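Local coordinates for protein beta-lactamase Mb2281c (Mycobacterium bovis, PDB 3I7J) that probably acts as a serine hydrolase of the beta-lactamase and penicillin-binding-protein superfamily, its natural substrate not being established, at residues A17-P22 with A240-V245; T221-H226 with F233-P238; L82-D87 with Y99-F104. All blocks are in the same frame, centred on the assembly; numbering follows the deposited sequence.

Interaction 1. Residues A17-P22 with A240-V245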
ATOM      1  N   ALA A  17     -10.796  12.760   0.890  1.00  7.56           N
ATOM      2  CA  ALA A  17     -10.702  11.588   1.729  1.00  9.86           C
ATOM      3  C   ALA A  17     -12.008  10.830   1.810  1.00 16.62           C
ATOM      4  O   ALA A  17     -13.068  11.345   1.448  1.00 15.94           O
ATOM      5  CB  ALA A  17     -10.250  11.984   3.128  1.00 10.28           C
ATOM      6  N   ALA A  18     -11.918   9.598   2.301  1.00 12.64           N
ATOM      7  CA  ALA A  18     -13.076   8.741   2.445  1.00  9.26           C
ATOM      8  C   ALA A  18     -12.863   7.703   3.536  1.00 15.59           C
ATOM      9  O   ALA A  18     -11.764   7.176   3.709  1.00 15.39           O
ATOM     10  CB  ALA A  18     -13.366   8.042   1.119  1.00 10.79           C
ATOM     11  N   VAL A  19     -13.924   7.431   4.286  1.00 11.80           N
ATOM     12  CA  VAL A  19     -13.887   6.415   5.321  1.00  6.85           C
ATOM     13  C   VAL A  19     -14.694   5.282   4.706  1.00 15.27           C
ATOM     14  O   VAL A  19     -15.808   5.497   4.219  1.00 11.73           O
ATOM     15  CB  VAL A  19     -14.584   6.864   6.618  1.00 12.43           C
ATOM     16  CG1 VAL A  19     -14.552   5.721   7.637  1.00  1.78           C
ATOM     17  CG2 VAL A  19     -13.903   8.103   7.186  1.00 15.26           C
ATOM     18  N   ILE A  20     -14.121   4.083   4.709  1.00 11.54           N
ATOM     19  CA  ILE A  20     -14.781   2.918   4.134  1.00 10.19           C
ATOM     20  C   ILE A  20     -14.994   1.833   5.184  1.00 17.01           C
ATOM     21  O   ILE A  20     -14.141   1.595   6.042  1.00  8.84           O
ATOM     22  CB  ILE A  20     -13.943   2.303   2.969  1.00 10.99           C
ATOM     23  CG1 ILE A  20     -13.674   3.362   1.896  1.00 10.05           C
ATOM     24  CG2 ILE A  20     -14.672   1.111   2.357  1.00  3.68           C
ATOM     25  CD1 ILE A  20     -12.593   4.364   2.280  1.00 10.66           C
ATOM     26  N   GLY A  21     -16.151   1.192   5.107  1.00  6.82           N
ATOM     27  CA  GLY A  21     -16.487   0.117   6.013  1.00  8.79           C
ATOM     28  C   GLY A  21     -16.866  -1.043   5.117  1.00 11.75           C
ATOM     29  O   GLY A  21     -16.956  -0.862   3.899  1.00 14.41           O
ATOM     30  N   PRO A  22     -17.092  -2.240   5.670  1.00 12.49           N
ATOM     31  CA  PRO A  22     -17.463  -3.404   4.855  1.00 15.70           C
ATOM     32  C   PRO A  22     -18.741  -3.202   4.026  1.00 21.18           C
ATOM     33  O   PRO A  22     -18.948  -3.869   3.009  1.00 20.40           O
ATOM     34  CB  PRO A  22     -17.599  -4.517   5.891  1.00 14.04           C
ATOM     35  CG  PRO A  22     -18.028  -3.770   7.125  1.00 24.95           C
ATOM     36  CD  PRO A  22     -17.140  -2.560   7.105  1.00 14.00           C
ATOM     37  N   ALA A 240     -10.813  -2.795  13.741  1.00 20.87           N
ATOM     38  CA  ALA A 240     -11.883  -1.806  13.753  1.00 16.60           C
ATOM     39  C   ALA A 240     -12.788  -2.082  12.566  1.00 17.96           C
ATOM     40  O   ALA A 240     -13.934  -1.631  12.524  1.00 18.13           O
ATOM     41  CB  ALA A 240     -11.303  -0.400  13.649  1.00 13.18           C
ATOM     42  N   ASP A 241     -12.263  -2.854  11.616  1.00 11.07           N
ATOM     43  CA  ASP A 241     -12.981  -3.194  10.388  1.00 14.00           C
ATOM     44  C   ASP A 241     -13.332  -1.863   9.723  1.00 13.88           C
ATOM     45  O   ASP A 241     -14.486  -1.602   9.384  1.00 11.96           O
ATOM     46  CB  ASP A 241     -14.255  -3.996  10.702  1.00 13.27           C
ATOM     47  CG  ASP A 241     -14.684  -4.901   9.554  1.00 19.94           C
ATOM     48  OD1 ASP A 241     -13.841  -5.223   8.687  1.00 21.03           O
ATOM     49  OD2 ASP A 241     -15.864  -5.318   9.521  1.00 23.46           O
ATOM     50  N   LEU A 242     -12.321  -1.017   9.562  1.00  9.62           N
ATOM     51  CA  LEU A 242     -12.501   0.295   8.952  1.00 16.24           C
ATOM     52  C   LEU A 242     -11.296   0.617   8.066  1.00 18.22           C
ATOM     53  O   LEU A 242     -10.197   0.106   8.290  1.00 16.07           O
ATOM     54  CB  LEU A 242     -12.628   1.351  10.053  1.00 21.33           C
ATOM     55  CG  LEU A 242     -13.833   2.293  10.113  1.00 26.33           C
ATOM     56  CD1 LEU A 242     -15.135   1.537   9.945  1.00 19.17           C
ATOM     57  CD2 LEU A 242     -13.797   3.018  11.451  1.00 23.01           C
ATOM     58  N   ALA A 243     -11.504   1.469   7.067  1.00 17.91           N
ATOM     59  CA  ALA A 243     -10.431   1.871   6.166  1.00  8.94           C
ATOM     60  C   ALA A 243     -10.475   3.380   5.979  1.00 13.80           C
ATOM     61  O   ALA A 243     -11.544   3.993   6.015  1.00 17.43           O
ATOM     62  CB  ALA A 243     -10.582   1.178   4.817  1.00  7.88           C
ATOM     63  N   LEU A 244      -9.309   3.982   5.790  1.00  7.29           N
ATOM     64  CA  LEU A 244      -9.244   5.419   5.583  1.00 15.58           C
ATOM     65  C   LEU A 244      -8.330   5.718   4.421  1.00  9.22           C
ATOM     66  O   LEU A 244      -7.217   5.204   4.349  1.00 13.14           O
ATOM     67  CB  LEU A 244      -8.727   6.137   6.840  1.00  9.79           C
ATOM     68  CG  LEU A 244      -8.398   7.630   6.675  1.00 15.69           C
ATOM     69  CD1 LEU A 244      -9.638   8.409   6.255  1.00 11.85           C
ATOM     70  CD2 LEU A 244      -7.839   8.178   7.985  1.00  5.72           C
ATOM     71  N   VAL A 245      -8.819   6.532   3.498  1.00 12.55           N
ATOM     72  CA  VAL A 245      -8.041   6.933   2.340  1.00 11.00           C
ATOM     73  C   VAL A 245      -7.895   8.452   2.373  1.00 17.49           C
ATOM     74  O   VAL A 245      -8.890   9.167   2.499  1.00 17.51           O
ATOM     75  CB  VAL A 245      -8.749   6.552   1.017  1.00  7.58           C
ATOM     76  CG1 VAL A 245      -8.098   7.287  -0.141  1.00  4.17           C
ATOM     77  CG2 VAL A 245      -8.664   5.039   0.784  1.00  4.35           C
TER
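Ala18 and Val245 exchange two backbone hydrogen bonds, and Ile20 and Ala243 exchange two more, fixing strand 17-21 against strand 242-245. In the first pair, Ala18 N reaches Val245 O at 3.1 Å and Val245 N reaches Ala18 O at 3.0 Å. The second pair is tighter, with Ala243 N 2.8 Å from Ile20 O, while the return bond from Ile20 N to Ala243 O is nearly straight (172° at the hydrogen). Val19 and Leu244 lie between them as a non-hydrogen-bonded pair, where Val19 CA leans a C-H toward Ala243 O at 3.4 Å.

The strands run antiparallel at 163°, their axes 4.7 Å apart. They are neighbours in the large antiparallel sheet of the serine beta-lactamase and penicillin-binding-protein fold, where N- and C-terminal strands pair across more than 200 intervening residues and helices pack on both sheet faces.

Apolar contacts divide between those faces. Ile20 and Ala243 meet CB to CB at 4.0 Å, and Ile20 CD1 extends to Val245 CG2; helix 153-164 packs on Ala243 and Val245. On the other face, beside helix 256-271, Val19 straddles two leucines: CG1, anti to the backbone N (chi1 178°), approaches Leu242 CG, whereas CG2 faces Leu244 CD1 at 4.4 Å.

The polar end is at Asp241, which with Leu242 faces Asp237 in a G1 beta bulge. Pro22 CG rests 3.6 Å from Asp241 OD2, an oxygen that also forms a salt bridge with Arg165.

Interaction 2. Residues T221-H226 with F233-P238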
ATOM      1  N   THR A 221      -2.542  -3.066  15.936  1.00 13.88           N
ATOM      2  CA  THR A 221      -1.253  -3.520  15.421  1.00 13.34           C
ATOM      3  C   THR A 221      -1.409  -4.258  14.089  1.00 19.10           C
ATOM      4  O   THR A 221      -0.443  -4.405  13.342  1.00 13.92           O
ATOM      5  CB  THR A 221      -0.531  -4.469  16.432  1.00 15.72           C
ATOM      6  OG1 THR A 221      -1.414  -5.537  16.799  1.00 23.16           O
ATOM      7  CG2 THR A 221      -0.101  -3.710  17.686  1.00  5.42           C
ATOM      8  N   ARG A 222      -2.621  -4.713  13.781  1.00 13.59           N
ATOM      9  CA  ARG A 222      -2.867  -5.428  12.521  1.00 11.81           C
ATOM     10  C   ARG A 222      -3.163  -4.500  11.338  1.00  9.83           C
ATOM     11  O   ARG A 222      -3.327  -4.955  10.205  1.00  9.99           O
ATOM     12  CB  ARG A 222      -4.025  -6.409  12.695  1.00 12.07           C
ATOM     13  CG  ARG A 222      -3.734  -7.555  13.648  1.00 23.17           C
ATOM     14  CD  ARG A 222      -5.027  -8.257  14.012  1.00 37.82           C
ATOM     15  NE  ARG A 222      -5.727  -8.787  12.841  1.00 37.60           N
ATOM     16  CZ  ARG A 222      -7.027  -9.057  12.820  1.00 36.26           C
ATOM     17  NH1 ARG A 222      -7.758  -8.836  13.907  1.00 27.67           N
ATOM     18  NH2 ARG A 222      -7.592  -9.548  11.723  1.00 33.22           N
ATOM     19  N   THR A 223      -3.244  -3.205  11.615  1.00 10.73           N
ATOM     20  CA  THR A 223      -3.499  -2.211  10.581  1.00 10.27           C
ATOM     21  C   THR A 223      -2.424  -2.346   9.494  1.00 11.08           C
ATOM     22  O   THR A 223      -1.250  -2.532   9.804  1.00  7.99           O
ATOM     23  CB  THR A 223      -3.461  -0.786  11.183  1.00 12.17           C
ATOM     24  OG1 THR A 223      -4.429  -0.697  12.241  1.00  8.24           O
ATOM     25  CG2 THR A 223      -3.784   0.269  10.114  1.00  9.03           C
ATOM     26  N   PHE A 224      -2.833  -2.268   8.227  1.00 10.67           N
ATOM     27  CA  PHE A 224      -1.904  -2.388   7.101  1.00  8.19           C
ATOM     28  C   PHE A 224      -2.306  -1.400   6.004  1.00 12.20           C
ATOM     29  O   PHE A 224      -3.433  -0.909   5.997  1.00 10.86           O
ATOM     30  CB  PHE A 224      -1.913  -3.830   6.558  1.00  6.38           C
ATOM     31  CG  PHE A 224      -3.236  -4.256   5.968  1.00 12.19           C
ATOM     32  CD1 PHE A 224      -3.538  -3.994   4.631  1.00 10.22           C
ATOM     33  CD2 PHE A 224      -4.186  -4.906   6.755  1.00  8.87           C
ATOM     34  CE1 PHE A 224      -4.766  -4.377   4.087  1.00 11.80           C
ATOM     35  CE2 PHE A 224      -5.420  -5.294   6.226  1.00  3.44           C
ATOM     36  CZ  PHE A 224      -5.709  -5.029   4.888  1.00  8.37           C
ATOM     37  N   GLY A 225      -1.383  -1.118   5.087  1.00  6.02           N
ATOM     38  CA  GLY A 225      -1.660  -0.183   4.012  1.00  6.09           C
ATOM     39  C   GLY A 225      -0.378   0.426   3.474  1.00 12.33           C
ATOM     40  O   GLY A 225       0.604  -0.284   3.260  1.00 15.20           O
ATOM     41  N   HIS A 226      -0.365   1.738   3.272  1.00 11.21           N
ATOM     42  CA  HIS A 226       0.825   2.383   2.737  1.00  7.47           C
ATOM     43  C   HIS A 226       0.605   3.885   2.632  1.00  9.58           C
ATOM     44  O   HIS A 226      -0.531   4.343   2.514  1.00  6.24           O
ATOM     45  CB  HIS A 226       1.102   1.826   1.331  1.00 12.49           C
ATOM     46  CG  HIS A 226       2.535   1.469   1.073  1.00 10.14           C
ATOM     47  ND1 HIS A 226       3.530   2.415   0.968  1.00  7.05           N
ATOM     48  CD2 HIS A 226       3.131   0.271   0.856  1.00 10.69           C
ATOM     49  CE1 HIS A 226       4.677   1.818   0.694  1.00 10.38           C
ATOM     50  NE2 HIS A 226       4.464   0.517   0.621  1.00  8.96           N
ATOM     51  N   PHE A 233      -2.224   8.494   1.602  1.00  9.70           N
ATOM     52  CA  PHE A 233      -2.059   7.240   2.308  1.00 11.44           C
ATOM     53  C   PHE A 233      -3.343   6.421   2.373  1.00 18.19           C
ATOM     54  O   PHE A 233      -4.441   6.911   2.092  1.00 10.71           O
ATOM     55  CB  PHE A 233      -1.537   7.478   3.739  1.00 10.87           C
ATOM     56  CG  PHE A 233      -2.568   8.044   4.699  1.00 14.94           C
ATOM     57  CD1 PHE A 233      -3.627   7.264   5.169  1.00 11.12           C
ATOM     58  CD2 PHE A 233      -2.456   9.354   5.157  1.00 16.31           C
ATOM     59  CE1 PHE A 233      -4.555   7.786   6.085  1.00 13.29           C
ATOM     60  CE2 PHE A 233      -3.376   9.883   6.067  1.00 16.84           C
ATOM     61  CZ  PHE A 233      -4.427   9.099   6.533  1.00 10.54           C
ATOM     62  N   ILE A 234      -3.189   5.159   2.744  1.00 10.98           N
ATOM     63  CA  ILE A 234      -4.325   4.282   2.898  1.00 11.27           C
ATOM     64  C   ILE A 234      -4.018   3.259   3.975  1.00  8.21           C
ATOM     65  O   ILE A 234      -2.949   2.652   3.987  1.00  8.32           O
ATOM     66  CB  ILE A 234      -4.675   3.538   1.580  1.00 12.31           C
ATOM     67  CG1 ILE A 234      -5.811   2.536   1.841  1.00 17.31           C
ATOM     68  CG2 ILE A 234      -3.449   2.792   1.033  1.00  6.50           C
ATOM     69  CD1 ILE A 234      -6.346   1.865   0.567  1.00 12.74           C
ATOM     70  N   TRP A 235      -4.936   3.117   4.918  1.00  9.68           N
ATOM     71  CA  TRP A 235      -4.781   2.106   5.938  1.00 12.63           C
ATOM     72  C   TRP A 235      -6.113   1.413   6.109  1.00 13.05           C
ATOM     73  O   TRP A 235      -7.176   1.997   5.882  1.00  7.10           O
ATOM     74  CB  TRP A 235      -4.240   2.663   7.276  1.00  6.63           C
ATOM     75  CG  TRP A 235      -5.033   3.735   7.989  1.00 12.65           C
ATOM     76  CD1 TRP A 235      -4.630   5.023   8.216  1.00  8.30           C
ATOM     77  CD2 TRP A 235      -6.284   3.585   8.671  1.00  6.75           C
ATOM     78  NE1 TRP A 235      -5.545   5.677   9.004  1.00 14.07           N
ATOM     79  CE2 TRP A 235      -6.571   4.818   9.299  1.00 10.81           C
ATOM     80  CE3 TRP A 235      -7.190   2.526   8.821  1.00 12.35           C
ATOM     81  CZ2 TRP A 235      -7.733   5.024  10.065  1.00 16.39           C
ATOM     82  CZ3 TRP A 235      -8.342   2.729   9.580  1.00  9.04           C
ATOM     83  CH2 TRP A 235      -8.600   3.967  10.194  1.00  9.89           C
ATOM     84  N   VAL A 236      -6.024   0.142   6.469  1.00 13.81           N
ATOM     85  CA  VAL A 236      -7.177  -0.716   6.673  1.00  8.54           C
ATOM     86  C   VAL A 236      -6.934  -1.328   8.035  1.00 13.36           C
ATOM     87  O   VAL A 236      -5.880  -1.910   8.270  1.00 11.49           O
ATOM     88  CB  VAL A 236      -7.206  -1.843   5.616  1.00 11.21           C
ATOM     89  CG1 VAL A 236      -8.474  -2.671   5.753  1.00  3.48           C
ATOM     90  CG2 VAL A 236      -7.094  -1.241   4.221  1.00 10.55           C
ATOM     91  N   ASP A 237      -7.888  -1.186   8.943  1.00  9.53           N
ATOM     92  CA  ASP A 237      -7.718  -1.742  10.275  1.00 12.86           C
ATOM     93  C   ASP A 237      -8.692  -2.912  10.409  1.00 12.59           C
ATOM     94  O   ASP A 237      -9.890  -2.704  10.558  1.00 18.90           O
ATOM     95  CB  ASP A 237      -8.015  -0.657  11.318  1.00 15.10           C
ATOM     96  CG  ASP A 237      -7.654  -1.083  12.722  1.00 15.47           C
ATOM     97  OD1 ASP A 237      -7.876  -2.270  13.050  1.00 15.63           O
ATOM     98  OD2 ASP A 237      -7.169  -0.229  13.499  1.00 12.02           O
ATOM     99  N   PRO A 238      -8.190  -4.159  10.350  1.00 14.27           N
ATOM    100  CA  PRO A 238      -9.037  -5.355  10.460  1.00 11.35           C
ATOM    101  C   PRO A 238      -9.755  -5.496  11.797  1.00 14.83           C
ATOM    102  O   PRO A 238     -10.777  -6.171  11.882  1.00 18.68           O
ATOM    103  CB  PRO A 238      -8.058  -6.508  10.239  1.00 19.39           C
ATOM    104  CG  PRO A 238      -6.916  -5.887   9.514  1.00 23.73           C
ATOM    105  CD  PRO A 238      -6.781  -4.541  10.169  1.00 12.39           C
TER
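Arg222 lays one face of its guanidinium over Pro238 CB, with NH2 3.4 Å from that carbon and the contact offset toward the rim of the flat group. The arginine chain bends at chi3, which turns NE back.

At Thr223, CG2 meets Trp235 CB at 3.7 Å. Its hydroxyl lies beside the Asp237 carboxylate, but OG1 is hydrogen-bonded to Ser220 O and Asp237 OD1 to Ser220 OG, so Ser220 engages both side chains.

Phe224 starts the regular pairing: Phe224 N bonds to Val236 O, and Val236 N to Phe224 O at 2.8 Å. CG stands between the backbone N and carbonyl carbon (chi1 64°), from where the ring extends across to the partner strand. Val236 CB sits over one ring face in a CH-pi contact, 3.9 Å from the centroid and 24° off the normal, while Pro238 CG touches the edge at Phe224 CE2 (3.7 Å). Helix 153-164 adds Leu163 beside Phe224, Ile234 and Val236.

These strands form a beta hairpin, antiparallel at 177°, within the principal sheet of the beta-lactamase fold; strand 224-228 probably corresponds to the strand that flanks the active site in serine beta-lactamases.

Gly225 opposes Trp235 at a non-hydrogen-bonded position with CA atoms only 4.3 Å apart. Its backbone angles and the closeness of Ile234 O, 3.1 Å from Gly225 CA, leave no room for a CB.

His226 restores the pairing with Ile234 through two bonds, His226 N to Ile234 O and Ile234 N to His226 O. Its imidazole turns from the hairpin toward helix 42-56, touching Lys43 and Pro44.

Interaction 3. Residues L82-D87 with Y99-F104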
ATOM      1  N   LEU A  82      17.982  -6.078  -2.117  1.00 20.00           N
ATOM      2  CA  LEU A  82      18.150  -5.152  -3.222  1.00 14.30           C
ATOM      3  C   LEU A  82      18.175  -3.703  -2.741  1.00 18.01           C
ATOM      4  O   LEU A  82      17.544  -3.347  -1.743  1.00 15.68           O
ATOM      5  CB  LEU A  82      17.005  -5.363  -4.209  1.00 25.08           C
ATOM      6  CG  LEU A  82      17.225  -5.459  -5.717  1.00 27.57           C
ATOM      7  CD1 LEU A  82      18.559  -6.093  -6.081  1.00 12.41           C
ATOM      8  CD2 LEU A  82      16.072  -6.267  -6.271  1.00 13.42           C
ATOM      9  N   ALA A  83      18.911  -2.872  -3.466  1.00 15.18           N
ATOM     10  CA  ALA A  83      19.034  -1.468  -3.133  1.00 20.53           C
ATOM     11  C   ALA A  83      17.702  -0.761  -3.312  1.00 21.71           C
ATOM     12  O   ALA A  83      16.764  -1.294  -3.912  1.00 14.50           O
ATOM     13  CB  ALA A  83      20.092  -0.807  -4.019  1.00 15.84           C
HETATM   14  N   MSE A  84      17.643   0.464  -2.809  1.00 15.62           N
HETATM   15  CA  MSE A  84      16.442   1.277  -2.881  1.00 15.83           C
HETATM   16  C   MSE A  84      16.021   1.678  -4.291  1.00 16.58           C
HETATM   17  O   MSE A  84      14.850   1.552  -4.646  1.00 14.74           O
HETATM   18  CB  MSE A  84      16.636   2.540  -2.047  1.00 16.98           C
HETATM   19  CG  MSE A  84      15.591   3.608  -2.310  1.00 32.06           C
HETATM   20 SE   MSE A  84      13.837   3.101  -1.679  1.00 52.40          SE
HETATM   21  CE  MSE A  84      13.978   3.958   0.086  1.00 32.14           C
ATOM     22  N   HIS A  85      16.977   2.153  -5.086  1.00 15.90           N
ATOM     23  CA  HIS A  85      16.685   2.631  -6.432  1.00 17.90           C
ATOM     24  C   HIS A  85      17.266   1.854  -7.607  1.00 13.91           C
ATOM     25  O   HIS A  85      16.758   1.961  -8.720  1.00 20.44           O
ATOM     26  CB  HIS A  85      17.128   4.094  -6.556  1.00 16.15           C
ATOM     27  CG  HIS A  85      16.516   5.004  -5.541  1.00 26.19           C
ATOM     28  ND1 HIS A  85      15.178   5.338  -5.550  1.00 23.43           N
ATOM     29  CD2 HIS A  85      17.058   5.642  -4.476  1.00 16.11           C
ATOM     30  CE1 HIS A  85      14.923   6.141  -4.532  1.00 26.65           C
ATOM     31  NE2 HIS A  85      16.045   6.341  -3.865  1.00 20.23           N
ATOM     32  N   SER A  86      18.321   1.083  -7.380  1.00 21.67           N
ATOM     33  CA  SER A  86      18.929   0.344  -8.477  1.00 22.68           C
ATOM     34  C   SER A  86      19.112  -1.136  -8.199  1.00 24.43           C
ATOM     35  O   SER A  86      18.923  -1.611  -7.076  1.00 16.46           O
ATOM     36  CB  SER A  86      20.292   0.949  -8.832  1.00 17.67           C
ATOM     37  OG  SER A  86      21.198   0.797  -7.749  1.00 34.46           O
ATOM     38  N   ASP A  87      19.513  -1.847  -9.249  1.00 31.46           N
ATOM     39  CA  ASP A  87      19.757  -3.282  -9.210  1.00 31.07           C
ATOM     40  C   ASP A  87      21.062  -3.578  -8.481  1.00 28.90           C
ATOM     41  O   ASP A  87      21.894  -4.357  -8.950  1.00 41.85           O
ATOM     42  CB  ASP A  87      19.822  -3.821 -10.645  1.00 32.43           C
ATOM     43  CG  ASP A  87      20.020  -5.323 -10.702  1.00 38.70           C
ATOM     44  OD1 ASP A  87      19.806  -5.995  -9.667  1.00 42.06           O
ATOM     45  OD2 ASP A  87      20.374  -5.833 -11.790  1.00 45.28           O
ATOM     46  N   TYR A  99      13.195  -1.102   2.572  1.00 11.62           N
ATOM     47  CA  TYR A  99      12.213  -0.617   1.620  1.00  8.50           C
ATOM     48  C   TYR A  99      12.894  -0.406   0.280  1.00  8.52           C
ATOM     49  O   TYR A  99      13.972   0.171   0.226  1.00 13.62           O
ATOM     50  CB  TYR A  99      11.633   0.700   2.124  1.00 12.94           C
ATOM     51  CG  TYR A  99      10.498   1.227   1.288  1.00  7.52           C
ATOM     52  CD1 TYR A  99       9.287   0.539   1.219  1.00  8.42           C
ATOM     53  CD2 TYR A  99      10.624   2.423   0.585  1.00  7.14           C
ATOM     54  CE1 TYR A  99       8.224   1.036   0.471  1.00 14.14           C
ATOM     55  CE2 TYR A  99       9.564   2.930  -0.165  1.00 12.29           C
ATOM     56  CZ  TYR A  99       8.372   2.235  -0.216  1.00 10.47           C
ATOM     57  OH  TYR A  99       7.323   2.742  -0.940  1.00 15.24           O
ATOM     58  N   SER A 100      12.279  -0.878  -0.803  1.00 15.02           N
ATOM     59  CA  SER A 100      12.889  -0.721  -2.119  1.00  7.29           C
ATOM     60  C   SER A 100      11.922  -0.503  -3.272  1.00 13.55           C
ATOM     61  O   SER A 100      10.942  -1.238  -3.427  1.00  9.41           O
ATOM     62  CB  SER A 100      13.758  -1.940  -2.439  1.00 12.43           C
ATOM     63  OG  SER A 100      14.263  -1.863  -3.762  1.00  9.67           O
ATOM     64  N   ASN A 101      12.198   0.523  -4.075  1.00 12.82           N
ATOM     65  CA  ASN A 101      11.387   0.803  -5.255  1.00 11.41           C
ATOM     66  C   ASN A 101      11.796  -0.188  -6.341  1.00 16.24           C
ATOM     67  O   ASN A 101      10.941  -0.785  -6.986  1.00 11.40           O
ATOM     68  CB  ASN A 101      11.641   2.212  -5.795  1.00 16.70           C
ATOM     69  CG  ASN A 101      10.909   3.297  -5.015  1.00 22.25           C
ATOM     70  OD1 ASN A 101      11.151   4.478  -5.234  1.00 24.95           O
ATOM     71  ND2 ASN A 101      10.010   2.903  -4.115  1.00 11.29           N
ATOM     72  N   TYR A 102      13.104  -0.362  -6.537  1.00  8.95           N
ATOM     73  CA  TYR A 102      13.582  -1.265  -7.573  1.00 18.70           C
ATOM     74  C   TYR A 102      13.124  -2.697  -7.319  1.00 13.53           C
ATOM     75  O   TYR A 102      12.959  -3.476  -8.259  1.00 12.99           O
ATOM     76  CB  TYR A 102      15.112  -1.188  -7.704  1.00 14.37           C
ATOM     77  CG  TYR A 102      15.648  -1.945  -8.902  1.00 11.27           C
ATOM     78  CD1 TYR A 102      16.185  -3.221  -8.756  1.00 10.87           C
ATOM     79  CD2 TYR A 102      15.537  -1.420 -10.193  1.00 13.48           C
ATOM     80  CE1 TYR A 102      16.592  -3.962  -9.862  1.00 16.22           C
ATOM     81  CE2 TYR A 102      15.942  -2.157 -11.312  1.00 18.29           C
ATOM     82  CZ  TYR A 102      16.464  -3.428 -11.137  1.00 17.22           C
ATOM     83  OH  TYR A 102      16.845  -4.179 -12.229  1.00 21.83           O
ATOM     84  N   GLY A 103      12.916  -3.040  -6.050  1.00 13.36           N
ATOM     85  CA  GLY A 103      12.433  -4.367  -5.720  1.00  9.50           C
ATOM     86  C   GLY A 103      11.076  -4.574  -6.380  1.00  9.67           C
ATOM     87  O   GLY A 103      10.768  -5.671  -6.843  1.00 14.18           O
ATOM     88  N   PHE A 104      10.261  -3.522  -6.445  1.00  8.33           N
ATOM     89  CA  PHE A 104       8.950  -3.644  -7.067  1.00  7.23           C
ATOM     90  C   PHE A 104       9.045  -3.645  -8.586  1.00  4.83           C
ATOM     91  O   PHE A 104       8.163  -4.173  -9.261  1.00  8.11           O
ATOM     92  CB  PHE A 104       7.996  -2.536  -6.589  1.00 11.16           C
ATOM     93  CG  PHE A 104       7.071  -2.969  -5.474  1.00  3.32           C
ATOM     94  CD1 PHE A 104       7.569  -3.644  -4.361  1.00  9.56           C
ATOM     95  CD2 PHE A 104       5.706  -2.700  -5.535  1.00  2.20           C
ATOM     96  CE1 PHE A 104       6.725  -4.051  -3.322  1.00  4.79           C
ATOM     97  CE2 PHE A 104       4.847  -3.099  -4.502  1.00 10.08           C
ATOM     98  CZ  PHE A 104       5.363  -3.777  -3.396  1.00  8.31           C
TER
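Ser100 and its neighbours join loop 82-87 to the start of helix 101-115, next to a probable active site: Tyr99 OH hydrogen-bonds to Ser40 and Lys43, consistent with the SxxK and tyrosine set of class C beta-lactamases and related penicillin-binding proteins. Ser100 is the helix N-cap. Its OG, anti to the backbone N (chi1 175°), donates to Ala83 O at 2.6 Å and accepts from Gly103 N at 2.9 Å. Met84 O takes two further helix-start amides: Asn101 N lies in its carbonyl plane at 2.9 Å, and Tyr102 N comes from above that plane at 3.2 Å.

Side chains flank this polar junction. Selenomethionine Met84 makes a Met-aromatic contact with Tyr99, its CE at the ring edge, 3.7 Å from Tyr99 CD2. The Tyr102 ring receives the Ser86-Asp87 peptide over one face, Asp87 N being 3.6 Å above the ring plane, and Leu82 CG at its edge, 3.9 Å from Tyr102 CD1.

Three amides of the helix's first turn are thus satisfied by a loop carbonyl and the cap hydroxyl, anchoring the backbone that leads directly from Tyr99.

Overall arrangement
Interactions 1 and 2 belong to one sheet: strands 232-237 and 242-248 are neighbours, and Leu244 N lies 2.9 Å from Trp235 O while Leu242 O lies 2.7 Å from Asp237 N, both probable hydrogen bonds. Their centres are 10 Å apart. Interaction 3 stands on the other side of the chain's centre from interaction 1, with about 16 Å between nearest atoms. Interaction 2 reaches it, as His226 CE1 packs 3.2 Å from Tyr99 OH although the two centres are 23 Å apart. That meeting lies at the probable catalytic site containing Ser40 and Lys43, so one end of the hairpin and the lead-in to helix 101-115 approach the same probable site.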